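Thermotoga maritima TmcAL (Thermotoga maritima, PDB 5Y0T) belongs to the HIGH nucleotidyl transferase family of the HUP clan and binds adenosine-5'-rp-alpha-thio-triphosphate at the C-terminal ends of parallel strands of its central sheet. Local coordinates at residues E26-D31 / D98-S103; L4-E9 / Y19-A24; G85-L90 / I186-I191. All blocks are in the same frame, centred on the assembly; numbering follows the deposited sequence.

The three contacts share one sheet, in which strand 98-103 runs parallel between strands 3-8 and 187-192. Contacts 1 and 2 lay helix 15-28 on one face of it, and their centres are about 7 Å apart; contact 3 places helix 79-92 against the other face, its centre about 10 Å from that of contact 1 and about 11 Å from that of contact 2. Backbone bonds tie the strands together, with Asp98 O 2.7 Å from Gly5 N and Ser103 N 2.8 Å from Ile191 O. Val7 CG1 packs 3.6 Å from Ala86 CB, joining contact 2 to the helix of contact 3. Adenosine-5'-rp-alpha-thio-triphosphate is touched from both segments of contact 2, by 98-103 and by Ile191.

Contact 1: residues E26-D31 / D98-S103. With TAT (adenosine-5'-rp-alpha-thio-triphosphate), chain E.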
loop_
_atom_site.group_PDB
_atom_site.type_symbol
_atom_site.label_atom_id
_atom_site.label_comp_id
_atom_site.label_asym_id
_atom_site.label_seq_id
_atom_site.Cartn_x
_atom_site.Cartn_y
_atom_site.Cartn_z
ATOM N N GLU A 26 -24.779 33.731 17.881
ATOM C CA GLU A 26 -25.287 34.970 18.459
ATOM C C GLU A 26 -25.499 36.057 17.395
ATOM O O GLU A 26 -26.391 36.890 17.516
ATOM C CB GLU A 26 -24.325 35.472 19.541
ATOM C CG GLU A 26 -24.265 34.570 20.775
ATOM C CD GLU A 26 -25.582 34.568 21.571
ATOM O OE1 GLU A 26 -26.397 35.512 21.423
ATOM O OE2 GLU A 26 -25.799 33.619 22.349
ATOM N N LEU A 27 -24.655 36.061 16.372
ATOM C CA LEU A 27 -24.811 36.983 15.248
ATOM C C LEU A 27 -26.078 36.688 14.440
ATOM O O LEU A 27 -26.907 37.577 14.220
ATOM C CB LEU A 27 -23.585 36.913 14.337
ATOM C CG LEU A 27 -23.673 37.705 13.021
ATOM C CD1 LEU A 27 -23.619 39.187 13.294
ATOM C CD2 LEU A 27 -22.561 37.290 12.071
ATOM N N VAL A 28 -26.196 35.446 13.979
ATOM C CA VAL A 28 -27.263 35.036 13.065
ATOM C C VAL A 28 -28.579 34.712 13.782
ATOM O O VAL A 28 -29.657 34.860 13.203
ATOM C CB VAL A 28 -26.777 33.824 12.226
ATOM C CG1 VAL A 28 -27.907 33.174 11.427
ATOM C CG2 VAL A 28 -25.638 34.288 11.303
ATOM N N LYS A 29 -28.488 34.302 15.048
ATOM C CA LYS A 29 -29.668 33.851 15.807
ATOM C C LYS A 29 -30.463 32.801 15.044
ATOM O O LYS A 29 -31.664 32.964 14.799
ATOM C CB LYS A 29 -30.564 35.041 16.159
ATOM C CG LYS A 29 -29.840 36.051 17.039
ATOM C CD LYS A 29 -30.716 37.206 17.450
ATOM C CE LYS A 29 -29.914 38.151 18.324
ATOM N NZ LYS A 29 -29.089 37.383 19.315
ATOM N N PRO A 30 -29.794 31.705 14.674
ATOM C CA PRO A 30 -30.483 30.669 13.901
ATOM C C PRO A 30 -31.394 29.814 14.777
ATOM O O PRO A 30 -31.227 29.747 16.007
ATOM C CB PRO A 30 -29.331 29.834 13.334
ATOM C CG PRO A 30 -28.277 29.892 14.443
ATOM C CD PRO A 30 -28.442 31.284 15.089
ATOM N N ASP A 31 -32.369 29.174 14.139
ATOM C CA ASP A 31 -33.227 28.207 14.819
ATOM C C ASP A 31 -32.461 26.892 15.026
ATOM O O ASP A 31 -32.666 26.198 16.016
ATOM C CB ASP A 31 -34.514 27.982 14.012
ATOM C CG ASP A 31 -35.359 29.241 13.912
ATOM O OD1 ASP A 31 -35.389 29.889 12.843
ATOM O OD2 ASP A 31 -35.956 29.610 14.927
ATOM N N ASP A 98 -27.696 30.689 6.193
ATOM C CA ASP A 98 -26.593 31.546 6.600
ATOM C C ASP A 98 -25.368 30.713 6.892
ATOM O O ASP A 98 -25.453 29.696 7.568
ATOM C CB ASP A 98 -26.919 32.362 7.861
ATOM C CG ASP A 98 -28.016 33.382 7.651
ATOM O OD1 ASP A 98 -29.203 33.021 7.806
ATOM O OD2 ASP A 98 -27.686 34.555 7.364
ATOM N N VAL A 99 -24.223 31.170 6.412
ATOM C CA VAL A 99 -22.954 30.540 6.752
ATOM C C VAL A 99 -22.003 31.591 7.309
ATOM O O VAL A 99 -21.889 32.691 6.758
ATOM C CB VAL A 99 -22.317 29.838 5.525
ATOM C CG1 VAL A 99 -20.855 29.487 5.803
ATOM C CG2 VAL A 99 -23.113 28.585 5.166
ATOM N N VAL A 100 -21.352 31.257 8.418
ATOM C CA VAL A 100 -20.410 32.143 9.089
ATOM C C VAL A 100 -19.025 31.500 9.146
ATOM O O VAL A 100 -18.884 30.381 9.644
ATOM C CB VAL A 100 -20.855 32.456 10.534
ATOM C CG1 VAL A 100 -19.851 33.375 11.207
ATOM C CG2 VAL A 100 -22.253 33.074 10.555
ATOM N N PHE A 101 -18.005 32.194 8.654
ATOM C CA PHE A 101 -16.647 31.659 8.763
ATOM C C PHE A 101 -15.723 32.658 9.446
ATOM O O PHE A 101 -15.922 33.860 9.325
ATOM C CB PHE A 101 -16.090 31.279 7.381
ATOM C CG PHE A 101 -16.152 32.396 6.357
ATOM C CD1 PHE A 101 -17.199 32.455 5.443
ATOM C CD2 PHE A 101 -15.151 33.349 6.282
ATOM C CE1 PHE A 101 -17.262 33.475 4.501
ATOM C CE2 PHE A 101 -15.206 34.366 5.340
ATOM C CZ PHE A 101 -16.269 34.424 4.451
ATOM N N GLY A 102 -14.708 32.151 10.145
ATOM C CA GLY A 102 -13.708 32.998 10.763
ATOM C C GLY A 102 -12.837 33.638 9.700
ATOM O O GLY A 102 -12.530 33.013 8.680
ATOM N N SER A 103 -12.437 34.881 9.948
ATOM C CA SER A 103 -11.750 35.698 8.950
ATOM C C SER A 103 -10.647 36.542 9.592
ATOM O O SER A 103 -10.818 37.067 10.695
ATOM C CB SER A 103 -12.781 36.580 8.230
ATOM O OG SER A 103 -12.196 37.688 7.577
HETATM N N1 TAT E . -11.084 32.816 16.421
HETATM C C2 TAT E . -12.207 32.873 15.680
HETATM N N3 TAT E . -12.601 31.888 14.854
HETATM C C4 TAT E . -11.863 30.759 14.727
HETATM C C5 TAT E . -10.636 30.613 15.515
HETATM C C6 TAT E . -10.266 31.745 16.396
HETATM N N6 TAT E . -9.146 31.700 17.156
HETATM N N7 TAT E . -10.115 29.406 15.206
HETATM C C8 TAT E . -10.943 28.817 14.303
HETATM N N9 TAT E . -11.983 29.629 14.024
HETATM P PA TAT E . -11.602 24.780 11.538
HETATM P PB TAT E . -9.031 26.203 11.498
HETATM P PG TAT E . -6.704 26.498 13.188
HETATM C "C1'" TAT E . -13.080 29.341 13.074
HETATM O O1A TAT E . -6.635 26.588 14.702
HETATM O O1B TAT E . -8.107 25.697 10.432
HETATM S S1G TAT E . -11.920 24.847 9.620
HETATM C "C2'" TAT E . -12.509 29.082 11.681
HETATM O "O2'" TAT E . -12.173 30.295 11.007
HETATM O O2A TAT E . -12.006 23.519 12.282
HETATM O O2B TAT E . -9.709 27.536 11.310
HETATM O O2G TAT E . -5.949 25.303 12.638
HETATM C "C3'" TAT E . -13.637 28.316 11.026
HETATM O "O3'" TAT E . -14.626 29.211 10.485
HETATM O O3A TAT E . -10.049 25.022 11.912
HETATM O O3B TAT E . -8.268 26.192 12.928
HETATM O O3G TAT E . -6.437 27.775 12.429
HETATM C "C4'" TAT E . -14.243 27.540 12.191
HETATM O "O4'" TAT E . -13.777 28.144 13.404
HETATM C "C5'" TAT E . -13.815 26.069 12.183
HETATM O "O5'" TAT E . -12.388 26.018 12.198
#
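Helix-on-sheet packing, largely apolar, joins Val28 and Leu27, at the C-terminal end of helix 15-28, to Val100 and Asp98 of the parallel strand 98-103. Val28 carries most of it: CG2 meets Val100 and CG1 meets Asp98. Val28 CG2 lies 3.7 Å from Val100 CG2, and Val28 CG1 lies alongside the Asp98 side chain, 3.8 Å from the carboxylate carbon CG. With CG1 anti to the backbone N (chi1 170°), both methyls face the Asp98 CB, covering the aliphatic root of an acidic residue. Leu27 adds a looser touch, its CD2 4.5 Å from Val100 CG2. No hydrogen bond crosses between the segments. The buried Asp98 carboxylate is instead held by the neighbouring strand: OD2 accepts from His189 NE2 and OD1 forms a salt bridge with Arg187 NH2, an arrangement that would probably stabilise its negative charge. The helix stops just past the contact, where Lys29 takes positive phi. Farther along the strand, Gly102 N donates to O3' of adenosine-5'-rp-alpha-thio-triphosphate over 3.0 Å in a nearly straight bond (176°), so the strand that supports the helix at one end holds the ligand's ribose at the other. Strands 3-8 and 187-192 flank strand 98-103, Leu4 touches both Pro30 and Val100, and helix 108-120 packs on Phe101.

Contact 2: residues L4-E9 / Y19-A24. With TAT (adenosine-5'-rp-alpha-thio-triphosphate), chain E.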
loop_
_atom_site.group_PDB
_atom_site.type_symbol
_atom_site.label_atom_id
_atom_site.label_comp_id
_atom_site.label_asym_id
_atom_site.label_seq_id
_atom_site.Cartn_x
_atom_site.Cartn_y
_atom_site.Cartn_z
ATOM N N LEU A 4 -28.151 28.118 10.527
ATOM C CA LEU A 4 -26.728 28.393 10.412
ATOM C C LEU A 4 -25.959 27.165 9.945
ATOM O O LEU A 4 -26.086 26.104 10.558
ATOM C CB LEU A 4 -26.176 28.827 11.764
ATOM C CG LEU A 4 -24.659 28.973 11.874
ATOM C CD1 LEU A 4 -24.183 30.093 10.923
ATOM C CD2 LEU A 4 -24.277 29.252 13.327
ATOM N N GLY A 5 -25.218 27.283 8.843
ATOM C CA GLY A 5 -24.230 26.268 8.480
ATOM C C GLY A 5 -22.822 26.729 8.843
ATOM O O GLY A 5 -22.492 27.920 8.696
ATOM N N VAL A 6 -21.964 25.788 9.224
ATOM C CA VAL A 6 -20.554 26.083 9.462
ATOM C C VAL A 6 -19.711 24.957 8.856
ATOM O O VAL A 6 -20.111 23.781 8.857
ATOM C CB VAL A 6 -20.213 26.280 10.968
ATOM C CG1 VAL A 6 -20.973 27.505 11.553
ATOM C CG2 VAL A 6 -20.509 25.025 11.806
ATOM N N VAL A 7 -18.562 25.347 8.311
ATOM C CA VAL A 7 -17.610 24.427 7.682
ATOM C C VAL A 7 -16.454 24.247 8.643
ATOM O O VAL A 7 -15.836 25.229 9.033
ATOM C CB VAL A 7 -17.088 24.975 6.344
ATOM C CG1 VAL A 7 -16.064 23.990 5.714
ATOM C CG2 VAL A 7 -18.259 25.260 5.394
ATOM N N VAL A 8 -16.179 23.016 9.068
ATOM C CA VAL A 8 -15.271 22.813 10.193
ATOM C C VAL A 8 -14.438 21.550 10.045
ATOM O O VAL A 8 -14.756 20.663 9.267
ATOM C CB VAL A 8 -16.041 22.721 11.551
ATOM C CG1 VAL A 8 -16.874 23.980 11.802
ATOM C CG2 VAL A 8 -16.942 21.479 11.562
ATOM N N GLU A 9 -13.367 21.486 10.823
ATOM C CA GLU A 9 -12.490 20.321 10.887
ATOM C C GLU A 9 -12.403 19.875 12.342
ATOM O O GLU A 9 -12.441 18.680 12.620
ATOM C CB GLU A 9 -11.133 20.619 10.265
ATOM C CG GLU A 9 -11.284 20.837 8.765
ATOM C CD GLU A 9 -10.015 20.525 7.997
ATOM O OE1 GLU A 9 -8.986 21.161 8.288
ATOM O OE2 GLU A 9 -10.044 19.614 7.138
ATOM N N TYR A 19 -15.278 29.905 20.282
ATOM C CA TYR A 19 -15.422 31.336 20.052
ATOM C C TYR A 19 -16.160 31.616 18.749
ATOM O O TYR A 19 -17.110 32.395 18.733
ATOM C CB TYR A 19 -14.040 31.969 20.044
ATOM C CG TYR A 19 -13.986 33.482 20.047
ATOM C CD1 TYR A 19 -14.254 34.211 21.202
ATOM C CD2 TYR A 19 -13.605 34.172 18.906
ATOM C CE1 TYR A 19 -14.162 35.589 21.213
ATOM C CE2 TYR A 19 -13.498 35.559 18.908
ATOM C CZ TYR A 19 -13.785 36.258 20.059
ATOM O OH TYR A 19 -13.671 37.631 20.053
ATOM N N HIS A 20 -15.727 30.966 17.669
ATOM C CA HIS A 20 -16.386 31.068 16.368
ATOM C C HIS A 20 -17.843 30.622 16.419
ATOM O O HIS A 20 -18.745 31.296 15.924
ATOM C CB HIS A 20 -15.652 30.215 15.323
ATOM C CG HIS A 20 -16.449 29.968 14.075
ATOM N ND1 HIS A 20 -17.105 28.780 13.829
ATOM C CD2 HIS A 20 -16.719 30.771 13.016
ATOM C CE1 HIS A 20 -17.732 28.855 12.668
ATOM N NE2 HIS A 20 -17.525 30.059 12.160
ATOM N N LEU A 21 -18.067 29.459 17.009
ATOM C CA LEU A 21 -19.390 28.853 16.973
ATOM C C LEU A 21 -20.371 29.694 17.765
ATOM O O LEU A 21 -21.494 29.922 17.340
ATOM C CB LEU A 21 -19.346 27.431 17.526
ATOM C CG LEU A 21 -20.660 26.664 17.423
ATOM C CD1 LEU A 21 -21.133 26.601 15.970
ATOM C CD2 LEU A 21 -20.462 25.277 18.005
ATOM N N THR A 22 -19.931 30.161 18.924
ATOM C CA THR A 22 -20.769 31.001 19.759
ATOM C C THR A 22 -21.033 32.343 19.074
ATOM O O THR A 22 -22.162 32.842 19.067
ATOM C CB THR A 22 -20.115 31.233 21.138
ATOM O OG1 THR A 22 -19.981 29.978 21.819
ATOM C CG2 THR A 22 -20.965 32.159 21.984
ATOM N N SER A 23 -19.995 32.923 18.490
ATOM C CA SER A 23 -20.156 34.203 17.776
ATOM C C SER A 23 -21.150 34.085 16.620
ATOM O O SER A 23 -22.031 34.943 16.410
ATOM C CB SER A 23 -18.806 34.694 17.238
ATOM O OG SER A 23 -17.973 35.147 18.293
ATOM N N ALA A 24 -20.995 33.015 15.866
ATOM C CA ALA A 24 -21.834 32.773 14.708
ATOM C C ALA A 24 -23.290 32.657 15.107
ATOM O O ALA A 24 -24.162 33.217 14.446
ATOM C CB ALA A 24 -21.381 31.481 13.995
HETATM N N1 TAT E . -11.084 32.816 16.421
HETATM C C2 TAT E . -12.207 32.873 15.680
HETATM N N3 TAT E . -12.601 31.888 14.854
HETATM C C4 TAT E . -11.863 30.759 14.727
HETATM C C5 TAT E . -10.636 30.613 15.515
HETATM C C6 TAT E . -10.266 31.745 16.396
HETATM N N6 TAT E . -9.146 31.700 17.156
HETATM N N7 TAT E . -10.115 29.406 15.206
HETATM C C8 TAT E . -10.943 28.817 14.303
HETATM N N9 TAT E . -11.983 29.629 14.024
HETATM P PA TAT E . -11.602 24.780 11.538
HETATM P PB TAT E . -9.031 26.203 11.498
HETATM P PG TAT E . -6.704 26.498 13.188
HETATM C "C1'" TAT E . -13.080 29.341 13.074
HETATM O O1A TAT E . -6.635 26.588 14.702
HETATM O O1B TAT E . -8.107 25.697 10.432
HETATM S S1G TAT E . -11.920 24.847 9.620
HETATM C "C2'" TAT E . -12.509 29.082 11.681
HETATM O "O2'" TAT E . -12.173 30.295 11.007
HETATM O O2A TAT E . -12.006 23.519 12.282
HETATM O O2B TAT E . -9.709 27.536 11.310
HETATM O O2G TAT E . -5.949 25.303 12.638
HETATM C "C3'" TAT E . -13.637 28.316 11.026
HETATM O "O3'" TAT E . -14.626 29.211 10.485
HETATM O O3A TAT E . -10.049 25.022 11.912
HETATM O O3B TAT E . -8.268 26.192 12.928
HETATM O O3G TAT E . -6.437 27.775 12.429
HETATM C "C4'" TAT E . -14.243 27.540 12.191
HETATM O "O4'" TAT E . -13.777 28.144 13.404
HETATM C "C5'" TAT E . -13.815 26.069 12.183
HETATM O "O5'" TAT E . -12.388 26.018 12.198
#
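Val6 and His20 meet where the strand packs against the helix: Val6 CG1 is 3.7 Å from His20 CE1, and the two side chains run past each other in opposite directions. The imidazole also lies against the ribose of adenosine-5'-rp-alpha-thio-triphosphate, whose O4' sits over one ring face, 3.3 Å from His20 CG. Tyr19 turns its ring edge to the adenine, CD2 being 3.7 Å from C2, while Glu9 N donates to O2A at 2.8 Å (N-H...O 156°). Farther from the ligand, Leu4 CD2 packs on Ala24 CB at 3.7 Å. Strand 4-8 and helix 19-24 are nearly antiparallel (162°), with axes 10.3 Å apart, as the first two elements of the beta-alpha-beta unit formed by strand 3-8, helix 15-28 and strand 32-38. Between them the chain holds the HIGH-type motif, beginning at His14, whose NE2 is hydrogen-bonded to the ligand. The His20 ring leaves the helix with CG anti to the backbone N (chi1 165°), and its NE2 is hydrogen-bonded to Val100 O, which fixes its rotation. Behind Tyr19, its carbonyl O receives Ser23 N and Ser23 OG from opposite faces, and Phe207 meets its ring edge-to-face.

Contact 3: residues G85-L90 / I186-I191; sequences GAVCVL and IRFHTI
Leu90, which rests on Ile186 across this contact, has its amide N bonded to the carbonyl O of Ala86 at 3.1 Å. This ordinary helical bond, like that from Val89 N to Gly85 O, belongs to the backbone of helix 79-92 alone, and no hydrogen bond passes to segment 186-191. What does pass between them is hydrocarbon. Leu90 CB lies 4.4 Å from Ile186 CD1, the end of an isoleucine chain that is extended beyond CG1 (chi2 170°). One turn earlier in the helix, Val87 brings its CG2 to the edge of the Phe188 ring, near the ring plane and 4.3 Å from CZ. Phe188 does not start out aimed at the helix; with CG beside the backbone N (chi1 -73°), its ring reaches back along the strand and presents the CZ edge to the valine. One face of the same ring is occupied from within its own segment, by Ile186 CG2 at 3.7 Å above the plane and offset toward the rim. Thus two residues one turn apart on the helix meet Ile186, just before strand 187-192, and Phe188 near its beginning.

Around this patch, Tyr175 of helix 167-182 touches both Val87 and Phe188, Ile176 and Ala179 pack on the ring as well, and Val99 of strand 98-103 lies against Ile186 and Phe188. Leu90 and Ala86 also rest on Val36, which extends the helix's seat to strand 32-38. The Phe188 side chain is about 10 Å from the bound ligand. With no charge or directed bond between them, what joins the two segments here is burial of apolar surface, with nothing directional to fix their register.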
loop_
_atom_site.group_PDB
_atom_site.type_symbol
_atom_site.label_atom_id
_atom_site.label_comp_id
_atom_site.label_asym_id
_atom_site.label_seq_id
_atom_site.Cartn_x
_atom_site.Cartn_y
_atom_site.Cartn_z
ATOM N N GLY A 85 -16.935 21.470 -2.150
ATOM C CA GLY A 85 -17.621 20.354 -1.525
ATOM C C GLY A 85 -18.445 20.793 -0.329
ATOM O O GLY A 85 -19.587 20.396 -0.172
ATOM N N ALA A 86 -17.864 21.630 0.522
ATOM C CA ALA A 86 -18.534 22.041 1.736
ATOM C C ALA A 86 -19.801 22.850 1.475
ATOM O O ALA A 86 -20.831 22.628 2.109
ATOM C CB ALA A 86 -17.561 22.846 2.609
ATOM N N VAL A 87 -19.724 23.806 0.554
ATOM C CA VAL A 87 -20.896 24.615 0.211
ATOM C C VAL A 87 -21.950 23.736 -0.498
ATOM O O VAL A 87 -23.153 23.884 -0.272
ATOM C CB VAL A 87 -20.487 25.838 -0.661
ATOM C CG1 VAL A 87 -21.699 26.582 -1.217
ATOM C CG2 VAL A 87 -19.616 26.798 0.158
ATOM N N CYS A 88 -21.516 22.792 -1.330
ATOM C CA CYS A 88 -22.500 21.908 -1.972
ATOM C C CYS A 88 -23.301 21.099 -0.939
ATOM O O CYS A 88 -24.517 20.952 -1.074
ATOM C CB CYS A 88 -21.826 20.941 -2.955
ATOM S SG CYS A 88 -21.357 21.652 -4.534
ATOM N N VAL A 89 -22.623 20.588 0.083
ATOM C CA VAL A 89 -23.297 19.811 1.118
ATOM C C VAL A 89 -24.272 20.702 1.894
ATOM O O VAL A 89 -25.429 20.337 2.103
ATOM C CB VAL A 89 -22.312 19.184 2.132
ATOM C CG1 VAL A 89 -23.074 18.558 3.294
ATOM C CG2 VAL A 89 -21.403 18.108 1.471
ATOM N N LEU A 90 -23.795 21.853 2.353
ATOM C CA LEU A 90 -24.684 22.767 3.073
ATOM C C LEU A 90 -25.885 23.180 2.223
ATOM O O LEU A 90 -27.029 23.113 2.672
ATOM C CB LEU A 90 -23.910 24.003 3.532
ATOM C CG LEU A 90 -22.896 23.655 4.622
ATOM C CD1 LEU A 90 -22.123 24.895 5.089
ATOM C CD2 LEU A 90 -23.581 22.975 5.812
ATOM N N ILE A 186 -27.535 31.175 -0.037
ATOM C CA ILE A 186 -26.949 31.306 1.300
ATOM C C ILE A 186 -26.323 32.688 1.533
ATOM O O ILE A 186 -25.623 33.223 0.663
ATOM C CB ILE A 186 -25.887 30.203 1.543
ATOM C CG1 ILE A 186 -26.569 28.833 1.693
ATOM C CG2 ILE A 186 -25.036 30.528 2.777
ATOM C CD1 ILE A 186 -25.594 27.641 1.700
ATOM N N ARG A 187 -26.616 33.284 2.691
ATOM C CA ARG A 187 -25.964 34.523 3.109
ATOM C C ARG A 187 -24.676 34.210 3.867
ATOM O O ARG A 187 -24.705 33.444 4.829
ATOM C CB ARG A 187 -26.895 35.360 3.992
ATOM C CG ARG A 187 -28.111 35.926 3.267
ATOM C CD ARG A 187 -29.050 36.620 4.245
ATOM N NE ARG A 187 -29.556 35.696 5.259
ATOM C CZ ARG A 187 -30.812 35.270 5.323
ATOM N NH1 ARG A 187 -31.706 35.711 4.447
ATOM N NH2 ARG A 187 -31.185 34.436 6.284
ATOM N N PHE A 188 -23.558 34.800 3.439
ATOM C CA PHE A 188 -22.261 34.558 4.080
ATOM C C PHE A 188 -21.877 35.697 5.024
ATOM O O PHE A 188 -22.225 36.856 4.794
ATOM C CB PHE A 188 -21.160 34.334 3.022
ATOM C CG PHE A 188 -21.263 32.993 2.339
ATOM C CD1 PHE A 188 -22.048 32.836 1.206
ATOM C CD2 PHE A 188 -20.629 31.886 2.870
ATOM C CE1 PHE A 188 -22.168 31.596 0.597
ATOM C CE2 PHE A 188 -20.741 30.631 2.271
ATOM C CZ PHE A 188 -21.505 30.484 1.136
ATOM N N HIS A 189 -21.215 35.349 6.121
ATOM C CA HIS A 189 -20.821 36.331 7.138
ATOM C C HIS A 189 -19.415 35.996 7.605
ATOM O O HIS A 189 -19.061 34.832 7.659
ATOM C CB HIS A 189 -21.743 36.306 8.356
ATOM C CG HIS A 189 -23.201 36.303 8.028
ATOM N ND1 HIS A 189 -23.996 37.415 8.185
ATOM C CD2 HIS A 189 -24.012 35.316 7.575
ATOM C CE1 HIS A 189 -25.235 37.119 7.833
ATOM N NE2 HIS A 189 -25.270 35.855 7.448
ATOM N N THR A 190 -18.645 37.011 7.978
ATOM C CA THR A 190 -17.354 36.801 8.627
ATOM C C THR A 190 -17.484 37.088 10.109
ATOM O O THR A 190 -18.324 37.888 10.519
ATOM C CB THR A 190 -16.231 37.730 8.073
ATOM O OG1 THR A 190 -16.531 39.094 8.415
ATOM C CG2 THR A 190 -16.106 37.619 6.577
ATOM N N ILE A 191 -16.676 36.407 10.914
ATOM C CA ILE A 191 -16.364 36.913 12.239
ATOM C C ILE A 191 -14.846 37.015 12.347
ATOM O O ILE A 191 -14.121 36.300 11.657
ATOM C CB ILE A 191 -16.956 36.020 13.371
ATOM C CG1 ILE A 191 -16.489 34.560 13.258
ATOM C CG2 ILE A 191 -18.478 36.105 13.359
ATOM C CD1 ILE A 191 -15.313 34.228 14.157
#